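Local coordinates for putative diflavin flavoprotein A 5 (Nostoc sp. PCC 7120, PDB 4FEK) that probably mediates electron transfer from NADH to oxygen, reducing it to water, and is represented here by its N-terminal metallo-hydrolase-like domain, at residues Y199-N202 against C203-P207; T243-Y246 against A247-K251; P233-R236 against T237-I240; L85-S89 against P90-P94. All coordinates share one frame; numbering follows the deposited sequence.

Contact 1 (Y199-N202 against C203-P207)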
loop_
_atom_site.group_PDB
_atom_site.type_symbol
_atom_site.label_atom_id
_atom_site.label_comp_id
_atom_site.label_asym_id
_atom_site.label_seq_id
_atom_site.Cartn_x
_atom_site.Cartn_y
_atom_site.Cartn_z
ATOM N N TYR A 199 -12.516 -2.905 -12.964
ATOM C CA TYR A 199 -12.646 -1.478 -13.221
ATOM C C TYR A 199 -11.412 -0.733 -12.709
ATOM O O TYR A 199 -10.915 0.203 -13.338
ATOM C CB TYR A 199 -13.929 -0.941 -12.562
ATOM C CG TYR A 199 -14.176 0.515 -12.876
ATOM C CD1 TYR A 199 -14.491 0.915 -14.174
ATOM C CD2 TYR A 199 -14.073 1.497 -11.883
ATOM C CE1 TYR A 199 -14.710 2.242 -14.480
ATOM C CE2 TYR A 199 -14.290 2.837 -12.177
ATOM C CZ TYR A 199 -14.609 3.204 -13.485
ATOM O OH TYR A 199 -14.819 4.526 -13.812
ATOM N N TYR A 200 -10.918 -1.167 -11.550
ATOM C CA TYR A 200 -9.734 -0.582 -10.947
ATOM C C TYR A 200 -8.530 -0.772 -11.871
ATOM O O TYR A 200 -7.784 0.177 -12.112
ATOM C CB TYR A 200 -9.501 -1.222 -9.575
ATOM C CG TYR A 200 -8.344 -0.669 -8.775
ATOM C CD1 TYR A 200 -7.054 -1.118 -9.013
ATOM C CD2 TYR A 200 -8.552 0.260 -7.734
ATOM C CE1 TYR A 200 -5.988 -0.680 -8.271
ATOM C CE2 TYR A 200 -7.457 0.722 -6.957
ATOM C CZ TYR A 200 -6.192 0.243 -7.240
ATOM O OH TYR A 200 -5.096 0.674 -6.531
ATOM N N PHE A 201 -8.347 -1.988 -12.377
ATOM C CA PHE A 201 -7.281 -2.267 -13.334
ATOM C C PHE A 201 -7.385 -1.322 -14.553
ATOM O O PHE A 201 -6.410 -0.686 -14.940
ATOM C CB PHE A 201 -7.338 -3.709 -13.812
ATOM C CG PHE A 201 -6.252 -4.064 -14.800
ATOM C CD1 PHE A 201 -6.421 -3.823 -16.171
ATOM C CD2 PHE A 201 -5.065 -4.643 -14.362
ATOM C CE1 PHE A 201 -5.424 -4.127 -17.068
ATOM C CE2 PHE A 201 -4.058 -4.965 -15.258
ATOM C CZ PHE A 201 -4.235 -4.721 -16.610
ATOM N N ASN A 202 -8.570 -1.253 -15.143
ATOM C CA ASN A 202 -8.801 -0.412 -16.308
ATOM C C ASN A 202 -8.587 1.077 -16.074
ATOM O O ASN A 202 -8.122 1.778 -16.980
ATOM C CB ASN A 202 -10.179 -0.689 -16.900
ATOM C CG ASN A 202 -10.246 -2.060 -17.577
ATOM O OD1 ASN A 202 -9.251 -2.536 -18.107
ATOM N ND2 ASN A 202 -11.415 -2.689 -17.553
ATOM N N CYS A 203 -8.916 1.552 -14.867
ATOM C CA CYS A 203 -8.708 2.949 -14.513
ATOM C C CYS A 203 -7.246 3.261 -14.263
ATOM O O CYS A 203 -6.723 4.235 -14.807
ATOM C CB CYS A 203 -9.497 3.348 -13.246
ATOM S SG CYS A 203 -11.217 3.526 -13.510
ATOM N N LEU A 204 -6.591 2.432 -13.450
ATOM C CA LEU A 204 -5.276 2.766 -12.889
ATOM C C LEU A 204 -4.063 1.946 -13.369
ATOM O O LEU A 204 -2.925 2.399 -13.247
ATOM C CB LEU A 204 -5.346 2.613 -11.377
ATOM C CG LEU A 204 -6.350 3.497 -10.648
ATOM C CD1 LEU A 204 -6.326 3.191 -9.159
ATOM C CD2 LEU A 204 -6.013 4.970 -10.891
HETATM N N MSE A 205 -4.292 0.730 -13.847
HETATM C CA MSE A 205 -3.187 -0.163 -14.221
HETATM C C MSE A 205 -3.002 -0.232 -15.728
HETATM O O MSE A 205 -1.869 -0.259 -16.225
HETATM C CB MSE A 205 -3.438 -1.598 -13.740
HETATM C CG MSE A 205 -3.607 -1.741 -12.202
HETATM SE SE MSE A 205 -1.912 -1.522 -11.269
HETATM C CE MSE A 205 -1.025 -3.177 -11.738
ATOM N N ALA A 206 -4.126 -0.290 -16.438
ATOM C CA ALA A 206 -4.128 -0.579 -17.873
ATOM C C ALA A 206 -3.186 0.299 -18.718
ATOM O O ALA A 206 -2.491 -0.225 -19.597
ATOM C CB ALA A 206 -5.564 -0.553 -18.437
ATOM N N PRO A 207 -3.127 1.613 -18.451
ATOM C CA PRO A 207 -2.210 2.407 -19.288
ATOM C C PRO A 207 -0.733 2.038 -19.125
ATOM O O PRO A 207 0.102 2.465 -19.920
ATOM C CB PRO A 207 -2.425 3.842 -18.784
ATOM C CG PRO A 207 -3.777 3.825 -18.135
ATOM C CD PRO A 207 -3.891 2.471 -17.514
#

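Contact 2 (T243-Y246 against A247-K251)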
loop_
_atom_site.group_PDB
_atom_site.type_symbol
_atom_site.label_atom_id
_atom_site.label_comp_id
_atom_site.label_asym_id
_atom_site.label_seq_id
_atom_site.Cartn_x
_atom_site.Cartn_y
_atom_site.Cartn_z
ATOM N N THR A 243 -4.346 -12.617 -9.837
ATOM C CA THR A 243 -3.024 -12.509 -10.410
ATOM C C THR A 243 -3.083 -12.987 -11.876
ATOM O O THR A 243 -2.498 -12.358 -12.764
ATOM C CB THR A 243 -2.019 -13.355 -9.619
ATOM O OG1 THR A 243 -2.029 -12.954 -8.241
ATOM C CG2 THR A 243 -0.621 -13.198 -10.171
ATOM N N GLN A 244 -3.803 -14.082 -12.119
ATOM C CA GLN A 244 -3.970 -14.573 -13.489
ATOM C C GLN A 244 -4.729 -13.549 -14.334
ATOM O O GLN A 244 -4.374 -13.292 -15.488
ATOM C CB GLN A 244 -4.700 -15.906 -13.517
ATOM C CG GLN A 244 -4.868 -16.446 -14.932
ATOM C CD GLN A 244 -3.540 -16.572 -15.684
ATOM O OE1 GLN A 244 -3.340 -15.948 -16.738
ATOM N NE2 GLN A 244 -2.633 -17.386 -15.149
ATOM N N ALA A 245 -5.776 -12.967 -13.752
ATOM C CA ALA A 245 -6.545 -11.921 -14.424
ATOM C C ALA A 245 -5.705 -10.703 -14.804
ATOM O O ALA A 245 -5.818 -10.207 -15.927
ATOM C CB ALA A 245 -7.750 -11.507 -13.590
ATOM N N TYR A 246 -4.875 -10.215 -13.877
ATOM C CA TYR A 246 -3.947 -9.116 -14.179
ATOM C C TYR A 246 -3.043 -9.441 -15.377
ATOM O O TYR A 246 -2.780 -8.590 -16.239
ATOM C CB TYR A 246 -3.095 -8.743 -12.954
ATOM C CG TYR A 246 -3.642 -7.550 -12.183
ATOM C CD1 TYR A 246 -4.953 -7.546 -11.706
ATOM C CD2 TYR A 246 -2.846 -6.448 -11.910
ATOM C CE1 TYR A 246 -5.462 -6.444 -11.009
ATOM C CE2 TYR A 246 -3.350 -5.353 -11.190
ATOM C CZ TYR A 246 -4.648 -5.360 -10.753
ATOM O OH TYR A 246 -5.131 -4.259 -10.079
ATOM N N ALA A 247 -2.553 -10.668 -15.407
ATOM C CA ALA A 247 -1.751 -11.138 -16.522
ATOM C C ALA A 247 -2.566 -11.132 -17.820
ATOM O O ALA A 247 -2.103 -10.618 -18.848
ATOM C CB ALA A 247 -1.215 -12.536 -16.223
ATOM N N ASP A 248 -3.780 -11.681 -17.779
ATOM C CA ASP A 248 -4.609 -11.721 -18.990
ATOM C C ASP A 248 -5.020 -10.320 -19.453
ATOM O O ASP A 248 -4.914 -9.997 -20.632
ATOM C CB ASP A 248 -5.857 -12.583 -18.796
ATOM C CG ASP A 248 -5.529 -14.036 -18.491
ATOM O OD1 ASP A 248 -4.403 -14.482 -18.808
ATOM O OD2 ASP A 248 -6.406 -14.720 -17.916
ATOM N N TRP A 249 -5.500 -9.505 -18.517
ATOM C CA TRP A 249 -5.879 -8.130 -18.809
ATOM C C TRP A 249 -4.695 -7.328 -19.368
ATOM O O TRP A 249 -4.867 -6.525 -20.279
ATOM C CB TRP A 249 -6.439 -7.438 -17.558
ATOM C CG TRP A 249 -7.713 -8.055 -17.009
ATOM C CD1 TRP A 249 -8.638 -8.790 -17.694
ATOM C CD2 TRP A 249 -8.182 -7.977 -15.660
ATOM N NE1 TRP A 249 -9.652 -9.176 -16.850
ATOM C CE2 TRP A 249 -9.396 -8.681 -15.595
ATOM C CE3 TRP A 249 -7.696 -7.357 -14.497
ATOM C CZ2 TRP A 249 -10.129 -8.800 -14.413
ATOM C CZ3 TRP A 249 -8.423 -7.480 -13.318
ATOM C CH2 TRP A 249 -9.623 -8.190 -13.286
ATOM N N SER A 250 -3.498 -7.547 -18.829
ATOM C CA SER A 250 -2.310 -6.839 -19.323
ATOM C C SER A 250 -1.946 -7.205 -20.766
ATOM O O SER A 250 -1.648 -6.325 -21.570
ATOM C CB SER A 250 -1.107 -7.069 -18.415
ATOM O OG SER A 250 -1.323 -6.449 -17.155
ATOM N N LYS A 251 -1.946 -8.488 -21.098
ATOM C CA LYS A 251 -1.597 -8.835 -22.471
ATOM C C LYS A 251 -2.644 -8.325 -23.462
ATOM O O LYS A 251 -2.290 -7.881 -24.540
ATOM C CB LYS A 251 -1.255 -10.327 -22.655
ATOM C CG LYS A 251 -2.343 -11.333 -22.348
ATOM C CD LYS A 251 -1.927 -12.711 -22.894
ATOM C CE LYS A 251 -2.803 -13.840 -22.382
ATOM N NZ LYS A 251 -2.639 -14.016 -20.902
#

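Contact 3 (P233-R236 against T237-I240)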
loop_
_atom_site.group_PDB
_atom_site.type_symbol
_atom_site.label_atom_id
_atom_site.label_comp_id
_atom_site.label_asym_id
_atom_site.label_seq_id
_atom_site.Cartn_x
_atom_site.Cartn_y
_atom_site.Cartn_z
ATOM N N PRO A 233 -10.829 -4.531 -0.122
ATOM C CA PRO A 233 -10.613 -5.791 0.596
ATOM C C PRO A 233 -9.236 -6.385 0.325
ATOM O O PRO A 233 -8.699 -6.305 -0.790
ATOM C CB PRO A 233 -11.710 -6.717 0.049
ATOM C CG PRO A 233 -12.175 -6.073 -1.215
ATOM C CD PRO A 233 -11.891 -4.612 -1.141
ATOM N N LEU A 234 -8.667 -6.979 1.366
ATOM C CA LEU A 234 -7.385 -7.654 1.281
ATOM C C LEU A 234 -7.584 -8.915 0.451
ATOM O O LEU A 234 -8.578 -9.617 0.602
ATOM C CB LEU A 234 -6.850 -7.966 2.690
ATOM C CG LEU A 234 -6.249 -6.793 3.507
ATOM C CD1 LEU A 234 -7.087 -5.539 3.517
ATOM C CD2 LEU A 234 -5.969 -7.211 4.936
ATOM N N VAL A 235 -6.655 -9.185 -0.453
ATOM C CA VAL A 235 -6.847 -10.266 -1.396
ATOM C C VAL A 235 -6.218 -11.547 -0.897
ATOM O O VAL A 235 -5.009 -11.702 -0.898
ATOM C CB VAL A 235 -6.329 -9.910 -2.792
ATOM C CG1 VAL A 235 -6.659 -11.048 -3.777
ATOM C CG2 VAL A 235 -6.981 -8.591 -3.260
ATOM N N ARG A 236 -7.080 -12.462 -0.467
ATOM C CA ARG A 236 -6.659 -13.702 0.153
ATOM C C ARG A 236 -7.002 -14.867 -0.767
ATOM O O ARG A 236 -6.159 -15.340 -1.522
ATOM C CB ARG A 236 -7.352 -13.846 1.517
ATOM C CG ARG A 236 -6.903 -15.047 2.336
ATOM C CD ARG A 236 -7.279 -14.829 3.804
ATOM N NE ARG A 236 -8.728 -14.813 3.986
ATOM C CZ ARG A 236 -9.322 -14.626 5.163
ATOM N NH1 ARG A 236 -8.588 -14.417 6.245
ATOM N NH2 ARG A 236 -10.645 -14.636 5.253
ATOM N N THR A 237 -8.250 -15.316 -0.716
ATOM C CA THR A 237 -8.652 -16.486 -1.479
ATOM C C THR A 237 -8.652 -16.219 -2.974
ATOM O O THR A 237 -8.387 -17.117 -3.763
ATOM C CB THR A 237 -10.018 -17.035 -1.001
ATOM O OG1 THR A 237 -9.944 -17.298 0.404
ATOM C CG2 THR A 237 -10.354 -18.342 -1.717
ATOM N N SER A 238 -8.890 -14.969 -3.372
ATOM C CA SER A 238 -8.961 -14.653 -4.798
ATOM C C SER A 238 -7.605 -14.261 -5.387
ATOM O O SER A 238 -7.526 -13.852 -6.534
ATOM C CB SER A 238 -10.013 -13.568 -5.086
ATOM O OG SER A 238 -9.478 -12.267 -4.898
ATOM N N LEU A 239 -6.547 -14.416 -4.595
ATOM C CA LEU A 239 -5.191 -13.987 -4.960
ATOM C C LEU A 239 -4.695 -14.579 -6.280
ATOM O O LEU A 239 -4.230 -13.858 -7.160
ATOM C CB LEU A 239 -4.232 -14.388 -3.831
ATOM C CG LEU A 239 -2.777 -13.916 -3.787
ATOM C CD1 LEU A 239 -2.288 -13.932 -2.342
ATOM C CD2 LEU A 239 -1.878 -14.790 -4.660
ATOM N N ILE A 240 -4.760 -15.898 -6.400
ATOM C CA ILE A 240 -4.221 -16.560 -7.583
ATOM C C ILE A 240 -5.043 -16.212 -8.821
ATOM O O ILE A 240 -4.488 -15.899 -9.878
ATOM C CB ILE A 240 -4.088 -18.100 -7.377
ATOM C CG1 ILE A 240 -3.027 -18.385 -6.299
ATOM C CG2 ILE A 240 -3.724 -18.785 -8.687
ATOM C CD1 ILE A 240 -3.098 -19.782 -5.675
#

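Contact 4 (L85-S89 against P90-P94). With PO4 (phosphate ion), chain E.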
loop_
_atom_site.group_PDB
_atom_site.type_symbol
_atom_site.label_atom_id
_atom_site.label_comp_id
_atom_site.label_asym_id
_atom_site.label_seq_id
_atom_site.Cartn_x
_atom_site.Cartn_y
_atom_site.Cartn_z
ATOM N N LEU A 85 6.893 3.258 2.585
ATOM C CA LEU A 85 6.065 3.879 1.552
ATOM C C LEU A 85 6.010 3.019 0.302
ATOM O O LEU A 85 7.055 2.692 -0.284
ATOM C CB LEU A 85 6.647 5.234 1.175
ATOM C CG LEU A 85 6.846 6.225 2.317
ATOM C CD1 LEU A 85 7.227 7.563 1.734
ATOM C CD2 LEU A 85 5.558 6.316 3.112
ATOM N N GLY A 86 4.802 2.689 -0.146
ATOM C CA GLY A 86 4.665 1.902 -1.365
ATOM C C GLY A 86 4.822 2.768 -2.619
ATOM O O GLY A 86 4.947 2.251 -3.725
ATOM N N HIS A 87 4.754 4.084 -2.440
ATOM C CA HIS A 87 4.969 5.072 -3.516
ATOM C C HIS A 87 4.962 6.443 -2.864
ATOM O O HIS A 87 4.736 6.532 -1.656
ATOM C CB HIS A 87 3.867 4.998 -4.584
ATOM C CG HIS A 87 2.555 5.561 -4.144
ATOM N ND1 HIS A 87 1.647 4.841 -3.402
ATOM C CD2 HIS A 87 1.998 6.779 -4.343
ATOM C CE1 HIS A 87 0.588 5.591 -3.154
ATOM N NE2 HIS A 87 0.773 6.767 -3.727
ATOM N N PHE A 88 5.200 7.503 -3.644
ATOM C CA PHE A 88 5.162 8.871 -3.117
ATOM C C PHE A 88 4.077 9.748 -3.762
ATOM O O PHE A 88 4.019 9.868 -4.974
ATOM C CB PHE A 88 6.515 9.570 -3.285
ATOM C CG PHE A 88 6.541 10.962 -2.711
ATOM C CD1 PHE A 88 6.875 11.168 -1.385
ATOM C CD2 PHE A 88 6.206 12.060 -3.493
ATOM C CE1 PHE A 88 6.885 12.449 -0.841
ATOM C CE2 PHE A 88 6.208 13.342 -2.955
ATOM C CZ PHE A 88 6.550 13.534 -1.631
ATOM N N SER A 89 3.249 10.390 -2.942
ATOM C CA SER A 89 2.302 11.386 -3.442
ATOM C C SER A 89 2.256 12.568 -2.487
ATOM O O SER A 89 2.227 12.380 -1.267
ATOM C CB SER A 89 0.894 10.800 -3.587
ATOM O OG SER A 89 0.796 10.000 -4.759
ATOM N N PRO A 90 2.247 13.782 -3.041
ATOM C CA PRO A 90 2.230 15.005 -2.236
ATOM C C PRO A 90 1.005 15.110 -1.333
ATOM O O PRO A 90 1.097 15.761 -0.294
ATOM C CB PRO A 90 2.268 16.132 -3.282
ATOM C CG PRO A 90 2.006 15.484 -4.589
ATOM C CD PRO A 90 2.428 14.059 -4.476
ATOM N N ASN A 91 -0.113 14.468 -1.668
ATOM C CA ASN A 91 -1.258 14.575 -0.764
ATOM C C ASN A 91 -1.111 13.715 0.513
ATOM O O ASN A 91 -1.987 13.707 1.372
ATOM C CB ASN A 91 -2.574 14.309 -1.487
ATOM C CG ASN A 91 -2.613 12.936 -2.109
ATOM O OD1 ASN A 91 -1.714 12.125 -1.880
ATOM N ND2 ASN A 91 -3.653 12.662 -2.900
ATOM N N ARG A 92 0.008 13.003 0.636
ATOM C CA ARG A 92 0.305 12.268 1.864
ATOM C C ARG A 92 1.212 13.073 2.789
ATOM O O ARG A 92 1.409 12.693 3.943
ATOM C CB ARG A 92 0.992 10.950 1.548
ATOM C CG ARG A 92 0.311 10.159 0.441
ATOM C CD ARG A 92 -0.497 9.026 1.004
ATOM N NE ARG A 92 -1.199 8.279 -0.044
ATOM C CZ ARG A 92 -1.510 6.994 0.040
ATOM N NH1 ARG A 92 -1.157 6.296 1.120
ATOM N NH2 ARG A 92 -2.164 6.405 -0.955
ATOM N N ILE A 93 1.781 14.157 2.271
ATOM C CA ILE A 93 2.731 14.955 3.051
ATOM C C ILE A 93 2.176 15.406 4.414
ATOM O O ILE A 93 2.869 15.273 5.426
ATOM C CB ILE A 93 3.291 16.156 2.259
ATOM C CG1 ILE A 93 4.076 15.668 1.043
ATOM C CG2 ILE A 93 4.163 17.039 3.165
ATOM C CD1 ILE A 93 5.182 14.717 1.402
ATOM N N PRO A 94 0.932 15.937 4.453
ATOM C CA PRO A 94 0.420 16.335 5.775
ATOM C C PRO A 94 0.366 15.179 6.784
ATOM O O PRO A 94 0.646 15.375 7.967
ATOM C CB PRO A 94 -0.988 16.856 5.466
ATOM C CG PRO A 94 -0.879 17.361 4.033
ATOM C CD PRO A 94 0.054 16.403 3.353
HETATM P P PO4 E . -2.620 8.996 -3.657
HETATM O O1 PO4 E . -2.012 9.544 -2.361
HETATM O O2 PO4 E . -3.425 10.095 -4.264
HETATM O O3 PO4 E . -1.460 8.629 -4.540
HETATM O O4 PO4 E . -3.499 7.822 -3.300
#

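Contact 1 (Y199-N202 against C203-P207)
The carbonyl oxygen of F201 accepts two backbone N-H groups, from M205, present as selenomethionine, and A206, and this sharing shapes the turn. M205 N and A206 N each lie 2.8 Å from F201 O and reach it from opposite faces of the carbonyl plane, so that an i+5 to i bond (A206) accompanies the usual i+4 to i bond (M205) in a wider pi-type turn. Before it the pattern is regular: C203 N bonds to Y199 O and L204 N to Y200 O, both at 2.9 Å. Each aromatic ring covers the side chain four places on. With Y199 CG opposite the backbone N (chi1 -176°), the ring swings alongside C203, whose SG sits over one face, 3.6 Å from the ring centroid; a small, polarisable sulfur suits that place. L204 CD1 rests on the Y200 ring in a CH-pi contact, 3.7 Å from the centroid. M205 CB does the same over F201, at 3.9 Å, while the A206 methyl meets F201 CE1. The tyrosine hydroxyls find their partners beyond the helix, Y199 OH on the carbonyl of I33 and Y200 OH on that of K174, so both are satisfied. Helix 194-205 lies against helix 239-258, where the F201 ring meets Y246 edge-to-face and touches S250, while Y199 packs against A36 and L37 of a loop.

Contact 2 (T243-Y246 against A247-K251)
The indole of W249 lies flat under the methyl group of A245, one turn back. A245 CB stands 3.7 Å from the centroid of the six-membered ring and only 12° off its normal, a CH-pi contact for which alanine is well suited because its short side chain lets the broad ring come close to the backbone. The torsion chi1 of W249 (-63°) places CG beside the backbone N and folds the ring back along the helix, and A245 O also lies above it, 3.1 Å from W249 CG. That same oxygen accepts W249 N at 2.7 Å, so one peptide carbonyl both holds the turn and touches the indole. W249 CZ3 meets Y246 CD1 at 3.8 Å, the two rings inclined by 46°. The carbonyl of Y246 is gripped twice by S250: OG comes within 2.7 Å of Y246 O and S250 N within 2.9 Å, from opposite faces of the carbonyl plane. A serine hydroxyl can fold back in this way and so satisfy itself at a buried position. K251 NZ forms a salt bridge with D248 OD1 at 2.8 Å, meeting it on its anti side, somewhat out of the carboxylate plane. Y246, W249 and S250 face helix 194-205, with F201 among their partners, whereas D248 and K251 carry the charged groups, K251 lying near E213 of helix 209-219. This division is that of an amphipathic alpha helix packed on the outside of the alpha-beta/beta-alpha sandwich of the metallo-beta-lactamase fold.

Contact 3 (P233-R236 against T237-I240)
L239 N donates to R236 O across a type I beta turn that runs from R236 to L239, the i+3 to i backbone bond characteristic of such a turn. The distance is 3.2 Å, and the donor N stands 64° out of the carbonyl plane, well away from a lone-pair direction, because the tight turn brings the donor in from above. The remaining touches are van der Waals contacts. V235 CG1, set opposite the backbone N (chi1 -176°), reaches forward to the far arm of the turn, 3.3 Å from S238 OG and 4.1 Å from L239 CB. A branched valine suits the place because one methyl, CG1, can reach S238 and L239 without a long chain. L239 CB in turn lies 3.2 Å from R236 O, next to the bond its own N makes. Two further polar bonds go to D187: S238 OG, from the side chain, to OD2, and R236 N, from the backbone, to OD1, so a single aspartate ties both arms of the turn. S238 occupies the N-cap position without making a capping bond. R236 also forms a cation-pi contact with the ring of F186, which suits a long charged chain at an exposed site. The turn closes the loop between strand 226-229 and helix 239-258: V235 is hydrogen-bonded through its backbone to Y227, L239 packs on that same tyrosine, and V235 and S238 both touch Q197 of helix 194-205.

Contact 4 (L85-S89 against P90-P94)
R92 leaves the chain with CB lying against S89 O, 3.4 Å away, and S89 O also accepts R92 N at 3.0 Å across the turn. CG remains close to that oxygen, and a bend at chi2 (-103°) then turns the chain toward a bound phosphate, probably from the crystallisation liquor. CD passes 3.7 Å from phosphate O1. NE bonds to the same O1 at 2.8 Å, almost straight at 176°, and NH2 takes O4 at 3.0 Å, so the guanidinium grips the anion through its edge. NH1 turns the other way, to the carbonyl of P58. Over one guanidinium face stands the H87 ring, its CE1 3.6 Å from R92 NH2 and its plane nearly perpendicular. H87 NE2 and S89 OG both donate to phosphate O3, the serine at 2.6 Å; N91 ND2 holds O2, and K174 adds another donor. D173 fixes H87 through ND1. Compact donors from H87, S89 and N91 and one long arginine thus surround the anion. The sequence H-F-S-P-N-R after strand 80-84 falls where metallo-beta-lactamase-fold proteins carry their HxHxDH or HxExDH metal-binding motif; S89, N91 and R92 stand where that motif has H or E, D and H, and here the pocket holds phosphate.

Along the chain the order is contact 4, contact 1, contact 3, contact 2. Contacts 1 and 2 are neighbours, with centres 11 Å apart, and join helices 194-205 and 239-258 directly, for instance through M205 against Y246. Contact 3 leads into contact 2: segment 233-240, with its turn, runs into the helix that 243-251 continues, their centres 15 Å apart. Contact 4 stands apart, its centre about 20 Å from that of contact 1 and 27 Å from that of contact 2, and lies opposite contact 3 about the chain's centre. Contacts 1 and 2 therefore pack two helices together, and contact 3 starts the second of them, while contact 4 forms the anion-holding loop after strand 80-84.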